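Putative type VI secretion protein (Escherichia coli, PDB 4PS2) is the TssB subunit that probably pairs with TssC to build the contractile sheath of the type VI secretion system, represented here by its C-terminal helical fragment. Local coordinates at residues A[44-47]-A[48-52]. Numbering follows the deposited sequence.
Sequences LDNV and TFRKE
With CG of Asp45 turned between its own backbone N and carbonyl carbon (chi1 61°), and OG1 of Thr48 beside its backbone N (chi1 -53°), the two side chains cross at about a right angle, Asp45 being the N-cap of helix 46-57. A single carboxylate oxygen does the capping. Asp45 OD1 takes the hydroxyl Thr48 OG1 at 2.7 Å, nearly along the C-O axis, and also accepts from the amide Thr48 N at 3.2 Å, which comes from above the carboxylate plane, 40° out of it. Two bonds thus grip OD1 and should restrain the rotation of the carboxylate, whose negative charge probably also interacts favourably with the helix dipole. Behind the cap the first helical turn closes through Phe49 N to Asp45 O, followed by Arg50 N to Asn46 O and Lys51 N to Val47 O.

Just before the cap, Leu44 reaches forward along the first turn, and its CD1 rests 3.8 Å from Phe49 CB and lies near the plane of the Phe49 ring, at its edge. Phe49 itself is buried against Leu35 and Leu39 of helix 16-40 and against Val74 and Ala78, so the start of the helix is packed onto the rest of the helical bundle. On the more exposed flank the Arg50 chain folds its guanidinium back over the N-terminal turn; Asn46 O lies 3.6 Å above one face of that group, offset toward its rim, while Arg50 NH1 approaches Asn46 CB to 3.5 Å.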
ATOM      1  N   LEU A  44      16.192  -5.302  -4.094  1.00 27.54           N
ATOM      2  CA  LEU A  44      15.573  -6.320  -4.935  1.00 28.41           C
ATOM      3  C   LEU A  44      15.599  -5.886  -6.378  1.00 32.70           C
ATOM      4  O   LEU A  44      15.681  -4.688  -6.647  1.00 32.81           O
ATOM      5  CB  LEU A  44      14.155  -6.729  -4.468  1.00 29.12           C
ATOM      6  CG  LEU A  44      13.269  -5.669  -3.857  1.00 33.79           C
ATOM      7  CD1 LEU A  44      12.578  -4.852  -4.925  1.00 36.46           C
ATOM      8  CD2 LEU A  44      12.274  -6.295  -2.941  1.00 34.57           C
ATOM      9  N   ASP A  45      15.567  -6.847  -7.311  1.00 28.85           N
ATOM     10  CA  ASP A  45      15.578  -6.529  -8.733  1.00 28.08           C
ATOM     11  C   ASP A  45      14.156  -6.217  -9.219  1.00 30.31           C
ATOM     12  O   ASP A  45      13.195  -6.457  -8.484  1.00 28.58           O
ATOM     13  CB  ASP A  45      16.243  -7.658  -9.547  1.00 30.23           C
ATOM     14  CG  ASP A  45      15.583  -9.022  -9.474  1.00 43.37           C
ATOM     15  OD1 ASP A  45      14.553  -9.153  -8.784  1.00 42.57           O
ATOM     16  OD2 ASP A  45      16.084  -9.957 -10.127  1.00 54.09           O
ATOM     17  N   ASN A  46      14.030  -5.704 -10.461  1.00 26.75           N
ATOM     18  CA  ASN A  46      12.763  -5.317 -11.071  1.00 26.15           C
ATOM     19  C   ASN A  46      11.742  -6.438 -11.151  1.00 29.38           C
ATOM     20  O   ASN A  46      10.560  -6.162 -10.985  1.00 28.93           O
ATOM     21  CB  ASN A  46      12.987  -4.730 -12.469  1.00 24.49           C
ATOM     22  CG  ASN A  46      13.608  -3.345 -12.524  1.00 44.64           C
ATOM     23  OD1 ASN A  46      13.686  -2.596 -11.540  1.00 33.20           O
ATOM     24  ND2 ASN A  46      14.025  -2.957 -13.711  1.00 36.63           N
ATOM     25  N   VAL A  47      12.173  -7.676 -11.456  1.00 26.10           N
ATOM     26  CA  VAL A  47      11.257  -8.824 -11.566  1.00 25.70           C
ATOM     27  C   VAL A  47      10.561  -9.114 -10.208  1.00 25.54           C
ATOM     28  O   VAL A  47       9.353  -9.369 -10.192  1.00 22.55           O
ATOM     29  CB  VAL A  47      11.900 -10.089 -12.225  1.00 30.67           C
ATOM     30  CG1 VAL A  47      13.047 -10.627 -11.396  1.00 31.01           C
ATOM     31  CG2 VAL A  47      10.875 -11.202 -12.459  1.00 31.01           C
ATOM     32  N   THR A  48      11.331  -9.091  -9.091  1.00 20.65           N
ATOM     33  CA  THR A  48      10.786  -9.328  -7.744  1.00 20.50           C
ATOM     34  C   THR A  48       9.857  -8.162  -7.385  1.00 23.71           C
ATOM     35  O   THR A  48       8.746  -8.394  -6.920  1.00 23.94           O
ATOM     36  CB  THR A  48      11.906  -9.458  -6.696  1.00 27.37           C
ATOM     37  OG1 THR A  48      12.830 -10.454  -7.129  1.00 27.47           O
ATOM     38  CG2 THR A  48      11.367  -9.824  -5.272  1.00 23.86           C
ATOM     39  N   PHE A  49      10.313  -6.921  -7.620  1.00 20.08           N
ATOM     40  CA  PHE A  49       9.524  -5.719  -7.378  1.00 19.98           C
ATOM     41  C   PHE A  49       8.138  -5.854  -8.026  1.00 22.95           C
ATOM     42  O   PHE A  49       7.146  -5.629  -7.339  1.00 21.18           O
ATOM     43  CB  PHE A  49      10.239  -4.452  -7.929  1.00 21.76           C
ATOM     44  CG  PHE A  49       9.371  -3.214  -7.822  1.00 22.45           C
ATOM     45  CD1 PHE A  49       9.258  -2.528  -6.620  1.00 25.52           C
ATOM     46  CD2 PHE A  49       8.614  -2.780  -8.905  1.00 23.38           C
ATOM     47  CE1 PHE A  49       8.421  -1.410  -6.510  1.00 26.45           C
ATOM     48  CE2 PHE A  49       7.739  -1.697  -8.779  1.00 26.18           C
ATOM     49  CZ  PHE A  49       7.653  -1.018  -7.585  1.00 24.83           C
ATOM     50  N   ARG A  50       8.073  -6.183  -9.354  1.00 18.64           N
ATOM     51  CA  ARG A  50       6.778  -6.284 -10.062  1.00 18.69           C
ATOM     52  C   ARG A  50       5.901  -7.410  -9.514  1.00 23.20           C
ATOM     53  O   ARG A  50       4.694  -7.255  -9.490  1.00 22.58           O
ATOM     54  CB  ARG A  50       6.947  -6.458 -11.577  1.00 19.58           C
ATOM     55  CG  ARG A  50       7.431  -5.186 -12.277  1.00 30.15           C
ATOM     56  CD  ARG A  50       7.433  -5.297 -13.800  1.00 33.26           C
ATOM     57  NE  ARG A  50       8.254  -6.408 -14.292  1.00 27.48           N
ATOM     58  CZ  ARG A  50       9.537  -6.304 -14.619  1.00 40.49           C
ATOM     59  NH1 ARG A  50      10.171  -5.144 -14.495  1.00 30.80           N
ATOM     60  NH2 ARG A  50      10.201  -7.361 -15.064  1.00 28.07           N
ATOM     61  N   LYS A  51       6.505  -8.535  -9.095  1.00 19.13           N
ATOM     62  CA  LYS A  51       5.785  -9.682  -8.521  1.00 20.12           C
ATOM     63  C   LYS A  51       5.153  -9.281  -7.177  1.00 24.60           C
ATOM     64  O   LYS A  51       3.985  -9.600  -6.910  1.00 23.89           O
ATOM     65  CB  LYS A  51       6.777 -10.849  -8.334  1.00 23.15           C
ATOM     66  CG  LYS A  51       6.191 -12.099  -7.653  1.00 41.71           C
ATOM     67  CD  LYS A  51       7.281 -13.110  -7.242  1.00 51.40           C
ATOM     68  CE  LYS A  51       7.954 -12.779  -5.928  1.00 52.42           C
ATOM     69  NZ  LYS A  51       9.182 -13.589  -5.710  1.00 61.71           N
ATOM     70  N   GLU A  52       5.934  -8.583  -6.326  1.00 20.26           N
ATOM     71  CA  GLU A  52       5.447  -8.117  -5.032  1.00 18.67           C
ATOM     72  C   GLU A  52       4.410  -7.012  -5.179  1.00 21.88           C
ATOM     73  O   GLU A  52       3.495  -6.931  -4.373  1.00 21.09           O
ATOM     74  CB  GLU A  52       6.605  -7.669  -4.145  1.00 19.80           C
ATOM     75  CG  GLU A  52       7.615  -8.767  -3.859  1.00 27.72           C
ATOM     76  CD  GLU A  52       7.104  -9.955  -3.076  1.00 39.76           C
ATOM     77  OE1 GLU A  52       6.043  -9.836  -2.423  1.00 31.19           O
ATOM     78  OE2 GLU A  52       7.757 -11.019  -3.132  1.00 43.46           O
TER